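Local coordinates for UPF0230 protein TM1468 (Thermotoga maritima, PDB 1VPV), which binds long-chain fatty acids such as palmitate and may play a role in lipid transport or fatty acid metabolism, at residues Ser37-Val42 with Pro51-Pro56; Thr22-Phe27 with Ser274-Val279; Ser71-Ser76 with Ile280-Gly285; Glu81-Arg86 with Asn112-Ala117. One frame throughout, in Å; residues are numbered along the deposited sequence.

Contact 1 (Ser37-Val42 with Pro51-Pro56); sequences SIPLYV and PDEREP. With PLM (palmitic acid), chain D.
The Tyr-41 ring meets Pro-51 at a slant, with CE1 4.2 Å from Pro-51 CB. On one face of the ring, toward its rim, lies the backbone O of Pro-39. Tyr-41 and Pro-51 form an antiparallel, non-hydrogen-bonded pair between strands 35-43 and 49-51, and their side chains lie on the same face of the sheet. Pro-39, in the break of strand 35-43, adds its CB, 3.9 Å from Pro-51 CB. The Glu-53 chain bends at chi2 (-73°), which turns CD back toward Pro-39. Its carboxylate meets that ring at a slant, OE2 3.8 Å from Pro-39 CG.

One direct hydrogen bond spans the segments. Asp-52 N gives its hydrogen to Leu-40 O over 2.9 Å, nearly along the C=O axis. Pro-51 CA-H also leans on this oxygen. Further along, a water links the Ser-37 hydroxyl to the backbone of Asp-52: it lies 2.8 Å from Ser-37 OG and donates to Asp-52 O. Ser-37 OG also rests 3.3 Å from Arg-54 CG. Leu-40 CD2 is 3.3 Å from C2 of the palmitic acid.

The charged ends look beyond these segments. Asp-52 OD1 takes Lys-278 N and OD2 takes Val-279 N, at the start of helix 278-284, which is likely to stabilise the negative charge. Arg-54 NH2 donates to Val-25 O and Pro-275 O. The buried charges of Asp-52 and Arg-54 thus tie the 51-56 loop to segments 22-27 and 274-279.

Contact 2 (Thr22-Phe27 with Ser274-Val279); sequences TADVPF and SPMGKV. With PLM (palmitic acid), chain D.
Asp-24 OD1 accepts the N-H of Gly-277 over 2.8 Å in a nearly straight bond (168° at the hydrogen). The donor stands above the carboxylate plane. Arg-54 NH1 forms a long, weak ion pair with the same oxygen. OD2 packs 3.4 Å from CG of Met-276, which is a selenomethionine, and is hydrogen-bonded to Ser-134 OG. An alanine in place of Asp-24 would probably leave Gly-277 N and Ser-134 OG without this acceptor and weaken the hold on the turn before helix 278-284.

Ser-274 OG donates to the backbone O of Asp-24, from above the carbonyl plane. Its OG is anti to the backbone N (chi1 -173°), which carries it across to the 22-27 loop. At one end of the contact Phe-27 crosses Pro-275 at a slant, CE2 3.6 Å from Pro-275 CG. At the other end, Thr-22 CG2 meets Val-279 CG1 at 3.8 Å. Val-279 CG1 also lies 3.9 Å from C4 of the palmitic acid, and Met-276 CE is 3.5 Å from atom CE of the palmitic acid, so both residues line the lipid chain.

Gly-277 is the N-cap residue of helix 278-284. The loop after strand 15-20 therefore lies against the passage from strand 267-275 into this helix. Helix 56-68 packs on Phe-27 and Pro-275, and strand 35-43 on Thr-22 and Val-279.

Contact 3 (Ser71-Ser76 with Ile280-Gly285); sequences SVPKTS and ITTHVG. With PLM (palmitic acid), chain D.
Thr-75 OG1 donates to O2 of the palmitic acid carboxylate over 2.7 Å and accepts a hydrogen from His-283 NE2 over 2.9 Å. The threonine and histidine meet tip to tip, and OG1 lies at the ring edge, only 6° out of the imidazole plane. With chi1 at 62° OG1 is placed where it meets both the lipid carboxylate and the histidine. CG2 rests 3.6 Å from His-283 NE2. C5 of the lipid sits 3.6 Å above the centre of one imidazole face. An alanine at His-283 would probably leave Thr-75 OG1 without its donor, held by the lipid carboxylate with less restraint, and open a gap where the ring lay against C5.

This is the head-group end of the fatty-acid site of the DegV fold, where Ser-108 OG also bonds the carboxylate. Further along the chain, Ile-280 CD1 and Val-284 CG1 of helix 278-284 line the lipid.

Next to the histidine in the helix, Thr-282 packs against strand 74-76 and the residues before it. Its CG2 lies 3.8 Å from Thr-75 CG2 and also meets Pro-73 O. Its OG1 is 3.8 Å from Pro-73 CG and hydrogen-bonded to Lys-278 O, one helical turn back. Val-42 and Phe-62 also touch Thr-282, and strand 74-76 pairs with strand 35-43 through Ser-76 and Tyr-41.

Contact 4 (Glu81-Arg86 with Asn112-Ala117); sequences EDFKKR and NSAVLA
Phe-83 lays one face of its ring over Ala-114. The methyl CB of Ala-114 stands 3.6 Å from the ring centroid and 13° off the normal, a CH-pi contact. The methyl is nearest CE1 and CZ. On the same helix the backbone N of Ala-114 lies over the ring near CD2, at 3.6 Å. Ser-113 CB comes in obliquely, 3.8 Å from CD2.

Ala-117, one turn further on, meets the base of the same side chain. Its CB is 3.3 Å from Phe-83 CB. It also sits 3.7 Å from Lys-84 N, so it lies against the helix backbone itself. The small alanine side chains let the helices come together, with segment axes 8.2 Å apart at closest approach. The two segments cross at -52°, and Lys-84 and Ala-117 have the nearest CA atoms.

In the fold, these are helix 80-92, which follows strand 74-76, and helix 110-118, the crossover helix of a beta-alpha-beta unit whose parallel neighbouring strands are 97-102 and 125-129. Ile-38 of strand 35-43 and Pro-78 also touch Phe-83, while Val-127 of strand 125-129 touches Ala-114.

No hydrogen bond joins the two segments. Polar groups beside the interface have partners outside it: Ser-113 OG with Pro-78 O, and Ala-114 O with Tyr-87 OH. Lys-84 CG comes near Ala-117 O, and the chain then leads away to a long, weak ion pair with Glu-120.

In the fold
The centre of contact 2 lies about 7 Å from the centre of the chain, the nearest of the four; that of contact 4 is furthest, at about 19 Å, although its touching residues are still mostly buried. Contacts 2 and 3 are buried, contact 1 only partly so. Contacts 1, 2 and 3 all reach the palmitic acid. Contacts 2 and 3 share helix 278-284, and contacts 1 and 3 meet through the neighbouring strands 35-43 and 74-76. Contact 4 touches contact 1, where Asp-82 is probably hydrogen-bonded to Tyr-41. Chemistry changes with place: polar bonds join the segments around the lipid, whereas the helix pair of contact 4 relies on an aromatic ring and small side chains.

Contact 1 (Ser37-Val42 with Pro51-Pro56)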
# COMPACT_ATOMS: atom_id res chain seq x y z
N SER A 37 -3.14 10.08 6.48
CA SER A 37 -3.83 8.88 6.05
C SER A 37 -5.35 9.05 6.19
O SER A 37 -5.83 9.40 7.27
CB SER A 37 -3.35 7.68 6.90
OG SER A 37 -3.76 6.47 6.30
N ILE A 38 -6.11 8.85 5.11
CA ILE A 38 -7.57 8.93 5.19
C ILE A 38 -8.15 7.52 5.30
O ILE A 38 -7.84 6.68 4.48
CB ILE A 38 -8.22 9.73 4.02
CG1 ILE A 38 -9.73 9.72 4.17
CG2 ILE A 38 -7.81 9.18 2.64
CD1 ILE A 38 -10.43 10.65 3.18
N PRO A 39 -8.97 7.26 6.34
CA PRO A 39 -9.47 5.90 6.55
C PRO A 39 -10.49 5.42 5.51
O PRO A 39 -11.43 6.14 5.17
CB PRO A 39 -10.15 5.97 7.94
CG PRO A 39 -9.89 7.33 8.48
CD PRO A 39 -9.45 8.21 7.36
N LEU A 40 -10.30 4.20 5.04
CA LEU A 40 -11.41 3.47 4.47
C LEU A 40 -12.15 2.76 5.62
O LEU A 40 -11.76 2.87 6.79
CB LEU A 40 -10.93 2.46 3.41
CG LEU A 40 -10.68 3.00 2.01
CD1 LEU A 40 -9.43 3.89 1.97
CD2 LEU A 40 -10.57 1.86 1.02
N TYR A 41 -13.21 2.04 5.27
CA TYR A 41 -14.08 1.41 6.25
C TYR A 41 -14.16 -0.11 6.12
O TYR A 41 -14.04 -0.68 5.04
CB TYR A 41 -15.48 1.99 6.17
CG TYR A 41 -15.52 3.48 6.33
CD1 TYR A 41 -15.47 4.06 7.59
CD2 TYR A 41 -15.63 4.32 5.22
CE1 TYR A 41 -15.49 5.44 7.75
CE2 TYR A 41 -15.69 5.72 5.37
CZ TYR A 41 -15.61 6.26 6.64
OH TYR A 41 -15.65 7.63 6.78
N VAL A 42 -14.36 -0.71 7.28
CA VAL A 42 -14.49 -2.14 7.43
C VAL A 42 -15.91 -2.36 8.03
O VAL A 42 -16.24 -1.83 9.09
CB VAL A 42 -13.38 -2.69 8.36
CG1 VAL A 42 -13.66 -4.11 8.79
CG2 VAL A 42 -12.06 -2.63 7.66
N PRO A 51 -13.49 2.46 11.23
CA PRO A 51 -12.53 3.05 10.30
C PRO A 51 -11.11 2.45 10.41
O PRO A 51 -10.73 1.91 11.46
CB PRO A 51 -12.60 4.53 10.63
CG PRO A 51 -13.03 4.58 12.10
CD PRO A 51 -13.74 3.30 12.41
N ASP A 52 -10.37 2.51 9.30
CA ASP A 52 -8.98 2.01 9.21
C ASP A 52 -8.02 3.14 9.62
O ASP A 52 -7.37 3.76 8.77
CB ASP A 52 -8.75 1.51 7.78
CG ASP A 52 -7.42 0.74 7.58
OD1 ASP A 52 -6.63 0.57 8.51
OD2 ASP A 52 -7.16 0.28 6.45
N GLU A 53 -7.94 3.43 10.92
CA GLU A 53 -7.07 4.52 11.41
C GLU A 53 -5.62 4.06 11.52
O GLU A 53 -5.38 2.97 12.03
CB GLU A 53 -7.50 4.97 12.81
CG GLU A 53 -8.86 5.64 12.90
CD GLU A 53 -8.93 7.06 12.33
OE1 GLU A 53 -7.89 7.64 11.92
OE2 GLU A 53 -10.06 7.60 12.30
N ARG A 54 -4.67 4.88 11.08
CA ARG A 54 -3.25 4.53 11.17
C ARG A 54 -2.73 4.85 12.55
O ARG A 54 -2.02 5.82 12.73
CB ARG A 54 -2.34 5.27 10.16
CG ARG A 54 -2.35 4.79 8.77
CD ARG A 54 -2.09 3.28 8.60
NE ARG A 54 -0.69 2.84 8.59
CZ ARG A 54 -0.35 1.55 8.51
NH1 ARG A 54 -1.28 0.61 8.43
NH2 ARG A 54 0.92 1.17 8.53
N GLU A 55 -3.02 3.96 13.47
CA GLU A 55 -2.65 4.09 14.85
C GLU A 55 -2.25 2.68 15.28
O GLU A 55 -3.03 1.76 15.10
CB GLU A 55 -3.86 4.62 15.61
CG GLU A 55 -4.08 4.05 17.01
CD GLU A 55 -3.14 4.62 18.03
OE1 GLU A 55 -3.19 5.85 18.24
OE2 GLU A 55 -2.37 3.84 18.63
N PRO A 56 -1.01 2.50 15.79
CA PRO A 56 -0.53 1.13 16.09
C PRO A 56 -1.48 0.31 16.97
O PRO A 56 -1.70 -0.85 16.68
CB PRO A 56 0.80 1.35 16.83
CG PRO A 56 1.22 2.72 16.51
CD PRO A 56 -0.00 3.52 16.13
C1 PLM D . -12.38 -0.59 -0.96
O1 PLM D . -12.63 0.36 -1.75
O2 PLM D . -13.31 -1.21 -0.35
C2 PLM D . -10.93 -0.97 -0.73
C3 PLM D . -10.56 -2.22 -1.50
C4 PLM D . -9.15 -2.65 -1.14
C5 PLM D . -8.82 -3.94 -1.88
C6 PLM D . -7.43 -4.45 -1.57
C7 PLM D . -7.07 -5.70 -2.35
C8 PLM D . -5.87 -6.41 -1.73
C9 PLM D . -4.58 -5.68 -2.04
CA PLM D . -3.39 -6.32 -1.36
CB PLM D . -2.09 -5.67 -1.82
CC PLM D . -0.93 -6.10 -0.93
CD PLM D . 0.43 -5.60 -1.45
CE PLM D . 1.55 -5.84 -0.46
CF PLM D . 2.92 -5.52 -1.04
CG PLM D . 3.27 -4.03 -0.94
O HOH W 1 -6.10 6.03 7.69

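Contact 2 (Thr22-Phe27 with Ser274-Val279)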
# COMPACT_ATOMS: atom_id res chain seq x y z
N THR A 22 -5.30 2.14 2.91
CA THR A 22 -4.76 0.99 2.19
C THR A 22 -3.29 1.16 1.75
O THR A 22 -2.73 0.23 1.24
CB THR A 22 -5.58 0.64 0.93
OG1 THR A 22 -5.29 1.55 -0.12
CG2 THR A 22 -7.04 0.70 1.22
N ALA A 23 -2.72 2.34 1.91
CA ALA A 23 -1.29 2.55 1.71
C ALA A 23 -0.39 1.95 2.81
O ALA A 23 0.82 1.81 2.59
CB ALA A 23 -0.96 4.07 1.56
N ASP A 24 -0.98 1.62 3.97
CA ASP A 24 -0.25 1.01 5.08
C ASP A 24 1.06 1.78 5.31
O ASP A 24 2.15 1.20 5.38
CB ASP A 24 0.07 -0.47 4.77
CG ASP A 24 -1.17 -1.31 4.54
OD1 ASP A 24 -2.25 -0.97 5.08
OD2 ASP A 24 -1.06 -2.36 3.83
N VAL A 25 0.93 3.10 5.42
CA VAL A 25 2.07 4.00 5.55
C VAL A 25 2.79 3.79 6.88
O VAL A 25 2.13 3.68 7.94
CB VAL A 25 1.64 5.51 5.38
CG1 VAL A 25 0.75 5.98 6.53
CG2 VAL A 25 2.87 6.42 5.21
N PRO A 26 4.14 3.73 6.86
CA PRO A 26 4.86 3.50 8.14
C PRO A 26 4.53 4.58 9.14
O PRO A 26 4.39 5.74 8.75
CB PRO A 26 6.32 3.53 7.73
CG PRO A 26 6.30 3.16 6.23
CD PRO A 26 5.06 3.83 5.72
N PHE A 27 4.37 4.24 10.41
CA PHE A 27 3.84 5.24 11.35
C PHE A 27 4.70 6.50 11.36
O PHE A 27 4.16 7.60 11.36
CB PHE A 27 3.63 4.66 12.77
CG PHE A 27 2.64 3.53 12.79
CD1 PHE A 27 1.32 3.76 12.44
CD2 PHE A 27 3.05 2.23 13.05
CE1 PHE A 27 0.40 2.70 12.38
CE2 PHE A 27 2.12 1.16 13.02
CZ PHE A 27 0.80 1.41 12.68
N SER A 274 6.22 -2.05 7.93
CA SER A 274 4.91 -1.47 8.20
C SER A 274 3.80 -2.52 8.29
O SER A 274 3.56 -3.28 7.33
CB SER A 274 4.55 -0.49 7.08
OG SER A 274 3.37 0.22 7.39
N PRO A 275 3.09 -2.55 9.41
CA PRO A 275 1.99 -3.50 9.50
C PRO A 275 0.85 -3.13 8.53
O PRO A 275 0.55 -1.97 8.34
CB PRO A 275 1.52 -3.36 10.94
CG PRO A 275 1.98 -2.05 11.37
CD PRO A 275 3.24 -1.75 10.63
N MSE A 276 0.23 -4.12 7.92
CA MSE A 276 -0.89 -3.84 7.02
C MSE A 276 -2.13 -3.47 7.84
O MSE A 276 -2.43 -4.09 8.89
CB MSE A 276 -1.18 -5.05 6.13
CG MSE A 276 -0.11 -5.36 5.16
SE MSE A 276 -0.06 -7.26 4.50
CE MSE A 276 0.07 -6.89 2.51
N GLY A 277 -2.82 -2.44 7.36
CA GLY A 277 -4.01 -1.91 8.06
C GLY A 277 -5.22 -2.85 8.01
O GLY A 277 -5.13 -3.99 7.56
N LYS A 278 -6.35 -2.34 8.47
CA LYS A 278 -7.58 -3.16 8.58
C LYS A 278 -8.13 -3.59 7.21
O LYS A 278 -8.52 -4.73 7.01
CB LYS A 278 -8.68 -2.41 9.38
CG LYS A 278 -8.23 -1.77 10.68
CD LYS A 278 -9.45 -1.32 11.50
CE LYS A 278 -9.06 -0.63 12.80
NZ LYS A 278 -10.27 0.01 13.38
N VAL A 279 -8.14 -2.67 6.27
CA VAL A 279 -8.68 -2.97 4.94
C VAL A 279 -7.80 -3.96 4.18
O VAL A 279 -8.28 -4.97 3.66
CB VAL A 279 -8.90 -1.67 4.14
CG1 VAL A 279 -9.33 -1.97 2.74
CG2 VAL A 279 -9.98 -0.83 4.83
C1 PLM D . -12.38 -0.59 -0.96
O1 PLM D . -12.63 0.36 -1.75
O2 PLM D . -13.31 -1.21 -0.35
C2 PLM D . -10.93 -0.97 -0.73
C3 PLM D . -10.56 -2.22 -1.50
C4 PLM D . -9.15 -2.65 -1.14
C5 PLM D . -8.82 -3.94 -1.88
C6 PLM D . -7.43 -4.45 -1.57
C7 PLM D . -7.07 -5.70 -2.35
C8 PLM D . -5.87 -6.41 -1.73
C9 PLM D . -4.58 -5.68 -2.04
CA PLM D . -3.39 -6.32 -1.36
CB PLM D . -2.09 -5.67 -1.82
CC PLM D . -0.93 -6.10 -0.93
CD PLM D . 0.43 -5.60 -1.45
CE PLM D . 1.55 -5.84 -0.46
CF PLM D . 2.92 -5.52 -1.04
CG PLM D . 3.27 -4.03 -0.94

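Contact 3 (Ser71-Ser76 with Ile280-Gly285)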
# COMPACT_ATOMS: atom_id res chain seq x y z
N SER A 71 -16.50 -14.35 11.24
CA SER A 71 -16.76 -13.93 9.86
C SER A 71 -15.65 -13.03 9.36
O SER A 71 -14.78 -12.63 10.14
CB SER A 71 -18.14 -13.22 9.74
OG SER A 71 -18.13 -11.93 10.35
N VAL A 72 -15.64 -12.76 8.05
CA VAL A 72 -14.69 -11.84 7.47
C VAL A 72 -15.48 -10.62 6.99
O VAL A 72 -16.44 -10.75 6.30
CB VAL A 72 -13.92 -12.51 6.32
CG1 VAL A 72 -13.12 -11.50 5.50
CG2 VAL A 72 -12.96 -13.55 6.88
N PRO A 73 -15.07 -9.41 7.35
CA PRO A 73 -15.92 -8.30 6.96
C PRO A 73 -15.67 -7.90 5.52
O PRO A 73 -14.76 -8.41 4.87
CB PRO A 73 -15.47 -7.19 7.89
CG PRO A 73 -14.08 -7.50 8.24
CD PRO A 73 -13.86 -8.97 8.06
N LYS A 74 -16.45 -6.93 5.07
CA LYS A 74 -16.27 -6.27 3.79
C LYS A 74 -15.67 -4.87 4.02
O LYS A 74 -15.61 -4.38 5.13
CB LYS A 74 -17.64 -6.15 3.10
CG LYS A 74 -18.38 -7.49 3.05
CD LYS A 74 -19.54 -7.52 2.02
CE LYS A 74 -20.33 -8.86 2.03
NZ LYS A 74 -19.50 -10.10 2.20
N THR A 75 -15.29 -4.21 2.93
CA THR A 75 -14.64 -2.92 2.99
C THR A 75 -15.38 -1.93 2.08
O THR A 75 -16.04 -2.34 1.14
CB THR A 75 -13.14 -3.03 2.52
OG1 THR A 75 -13.08 -3.47 1.15
CG2 THR A 75 -12.36 -4.00 3.40
N SER A 76 -15.33 -0.65 2.38
CA SER A 76 -15.82 0.34 1.43
C SER A 76 -14.86 1.51 1.38
O SER A 76 -14.17 1.78 2.34
CB SER A 76 -17.19 0.84 1.84
OG SER A 76 -17.06 1.68 2.97
N ILE A 280 -6.51 -3.71 4.11
CA ILE A 280 -5.65 -4.63 3.41
C ILE A 280 -5.72 -6.04 4.07
O ILE A 280 -5.88 -7.07 3.38
CB ILE A 280 -4.23 -4.06 3.31
CG1 ILE A 280 -4.23 -2.87 2.32
CG2 ILE A 280 -3.24 -5.12 2.90
CD1 ILE A 280 -4.33 -3.27 0.86
N THR A 281 -5.66 -6.06 5.39
CA THR A 281 -5.72 -7.33 6.12
C THR A 281 -6.98 -8.10 5.82
O THR A 281 -6.97 -9.33 5.70
CB THR A 281 -5.66 -7.08 7.63
OG1 THR A 281 -4.44 -6.40 7.91
CG2 THR A 281 -5.64 -8.38 8.39
N THR A 282 -8.08 -7.37 5.74
CA THR A 282 -9.40 -7.95 5.54
C THR A 282 -9.38 -8.73 4.25
O THR A 282 -9.95 -9.83 4.18
CB THR A 282 -10.49 -6.86 5.56
OG1 THR A 282 -10.73 -6.42 6.93
CG2 THR A 282 -11.80 -7.38 4.93
N HIS A 283 -8.69 -8.18 3.26
CA HIS A 283 -8.62 -8.79 1.93
C HIS A 283 -7.56 -9.86 1.82
O HIS A 283 -7.75 -10.78 1.04
CB HIS A 283 -8.35 -7.74 0.85
CG HIS A 283 -9.55 -6.96 0.50
ND1 HIS A 283 -10.36 -7.30 -0.56
CD2 HIS A 283 -10.10 -5.86 1.07
CE1 HIS A 283 -11.37 -6.45 -0.62
NE2 HIS A 283 -11.22 -5.55 0.34
N VAL A 284 -6.43 -9.73 2.53
CA VAL A 284 -5.32 -10.68 2.30
C VAL A 284 -5.29 -11.80 3.29
O VAL A 284 -4.81 -12.90 2.97
CB VAL A 284 -3.90 -10.03 2.24
CG1 VAL A 284 -3.76 -9.18 1.00
CG2 VAL A 284 -3.59 -9.22 3.47
N GLY A 285 -5.80 -11.52 4.48
CA GLY A 285 -5.85 -12.49 5.57
C GLY A 285 -4.61 -12.41 6.46
O GLY A 285 -3.52 -12.05 5.99
C1 PLM D . -12.38 -0.59 -0.96
O1 PLM D . -12.63 0.36 -1.75
O2 PLM D . -13.31 -1.21 -0.35
C2 PLM D . -10.93 -0.97 -0.73
C3 PLM D . -10.56 -2.22 -1.50
C4 PLM D . -9.15 -2.65 -1.14
C5 PLM D . -8.82 -3.94 -1.88
C6 PLM D . -7.43 -4.45 -1.57
C7 PLM D . -7.07 -5.70 -2.35
C8 PLM D . -5.87 -6.41 -1.73
C9 PLM D . -4.58 -5.68 -2.04
CA PLM D . -3.39 -6.32 -1.36
CB PLM D . -2.09 -5.67 -1.82
CC PLM D . -0.93 -6.10 -0.93
CD PLM D . 0.43 -5.60 -1.45
CE PLM D . 1.55 -5.84 -0.46
CF PLM D . 2.92 -5.52 -1.04
CG PLM D . 3.27 -4.03 -0.94

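Contact 4 (Glu81-Arg86 with Asn112-Ala117)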
# COMPACT_ATOMS: atom_id res chain seq x y z
N GLU A 81 -17.47 13.20 0.65
CA GLU A 81 -17.49 14.11 1.80
C GLU A 81 -16.27 13.95 2.71
O GLU A 81 -15.72 14.95 3.17
CB GLU A 81 -18.79 13.89 2.61
CG GLU A 81 -19.00 14.83 3.77
N ASP A 82 -15.87 12.71 2.99
CA ASP A 82 -14.70 12.44 3.84
C ASP A 82 -13.46 13.10 3.24
O ASP A 82 -12.62 13.65 3.96
CB ASP A 82 -14.42 10.94 3.92
CG ASP A 82 -15.39 10.18 4.84
OD1 ASP A 82 -16.13 10.79 5.61
OD2 ASP A 82 -15.38 8.93 4.83
N PHE A 83 -13.35 13.02 1.91
CA PHE A 83 -12.28 13.72 1.19
C PHE A 83 -12.40 15.26 1.27
O PHE A 83 -11.37 15.93 1.50
CB PHE A 83 -12.18 13.26 -0.27
CG PHE A 83 -11.34 12.01 -0.45
CD1 PHE A 83 -9.97 12.08 -0.38
CD2 PHE A 83 -11.93 10.77 -0.72
CE1 PHE A 83 -9.17 10.92 -0.51
CE2 PHE A 83 -11.17 9.63 -0.90
CZ PHE A 83 -9.78 9.69 -0.79
N LYS A 84 -13.61 15.80 1.02
CA LYS A 84 -13.86 17.24 1.11
C LYS A 84 -13.41 17.78 2.45
O LYS A 84 -12.72 18.79 2.52
CB LYS A 84 -15.35 17.58 0.97
CG LYS A 84 -15.83 18.02 -0.38
CD LYS A 84 -17.24 18.64 -0.30
CE LYS A 84 -17.26 20.02 0.41
NZ LYS A 84 -18.57 20.76 0.27
N LYS A 85 -13.82 17.12 3.53
CA LYS A 85 -13.51 17.61 4.87
C LYS A 85 -12.01 17.70 5.11
O LYS A 85 -11.52 18.72 5.57
CB LYS A 85 -14.23 16.79 5.96
CG LYS A 85 -15.75 17.03 5.96
CD LYS A 85 -16.50 16.31 7.09
N ARG A 86 -11.27 16.65 4.77
CA ARG A 86 -9.81 16.70 4.84
C ARG A 86 -9.22 17.84 4.00
O ARG A 86 -8.37 18.60 4.51
CB ARG A 86 -9.16 15.37 4.40
CG ARG A 86 -9.52 14.16 5.23
CD ARG A 86 -8.38 13.66 6.10
NE ARG A 86 -8.84 12.61 7.03
CZ ARG A 86 -8.06 11.95 7.88
NH1 ARG A 86 -6.77 12.21 7.94
NH2 ARG A 86 -8.57 11.03 8.67
N ASN A 112 -11.96 7.56 -7.36
CA ASN A 112 -13.12 8.29 -7.83
C ASN A 112 -13.59 9.32 -6.82
O ASN A 112 -13.79 10.47 -7.18
CB ASN A 112 -14.25 7.37 -8.29
CG ASN A 112 -14.02 6.82 -9.71
OD1 ASN A 112 -13.09 7.25 -10.41
ND2 ASN A 112 -14.85 5.87 -10.13
N SER A 113 -13.72 8.91 -5.56
CA SER A 113 -14.18 9.79 -4.49
C SER A 113 -13.28 11.02 -4.35
O SER A 113 -13.76 12.17 -4.29
CB SER A 113 -14.21 9.06 -3.16
OG SER A 113 -15.34 8.26 -3.05
N ALA A 114 -11.98 10.74 -4.33
CA ALA A 114 -10.97 11.77 -4.15
C ALA A 114 -11.04 12.80 -5.24
O ALA A 114 -10.91 13.99 -4.97
CB ALA A 114 -9.57 11.14 -4.12
N VAL A 115 -11.27 12.34 -6.48
CA VAL A 115 -11.33 13.23 -7.64
C VAL A 115 -12.59 14.04 -7.60
O VAL A 115 -12.56 15.23 -7.92
CB VAL A 115 -11.23 12.47 -9.01
CG1 VAL A 115 -11.56 13.40 -10.18
CG2 VAL A 115 -9.86 11.93 -9.20
N LEU A 116 -13.69 13.40 -7.23
CA LEU A 116 -14.96 14.13 -7.16
C LEU A 116 -14.86 15.19 -6.08
O LEU A 116 -15.32 16.33 -6.26
CB LEU A 116 -16.14 13.19 -6.92
CG LEU A 116 -16.49 12.21 -8.06
CD1 LEU A 116 -17.50 11.15 -7.62
CD2 LEU A 116 -17.01 12.95 -9.26
N ALA A 117 -14.21 14.84 -4.96
CA ALA A 117 -14.09 15.78 -3.84
C ALA A 117 -13.27 16.99 -4.28
O ALA A 117 -13.57 18.10 -3.87
CB ALA A 117 -13.50 15.11 -2.65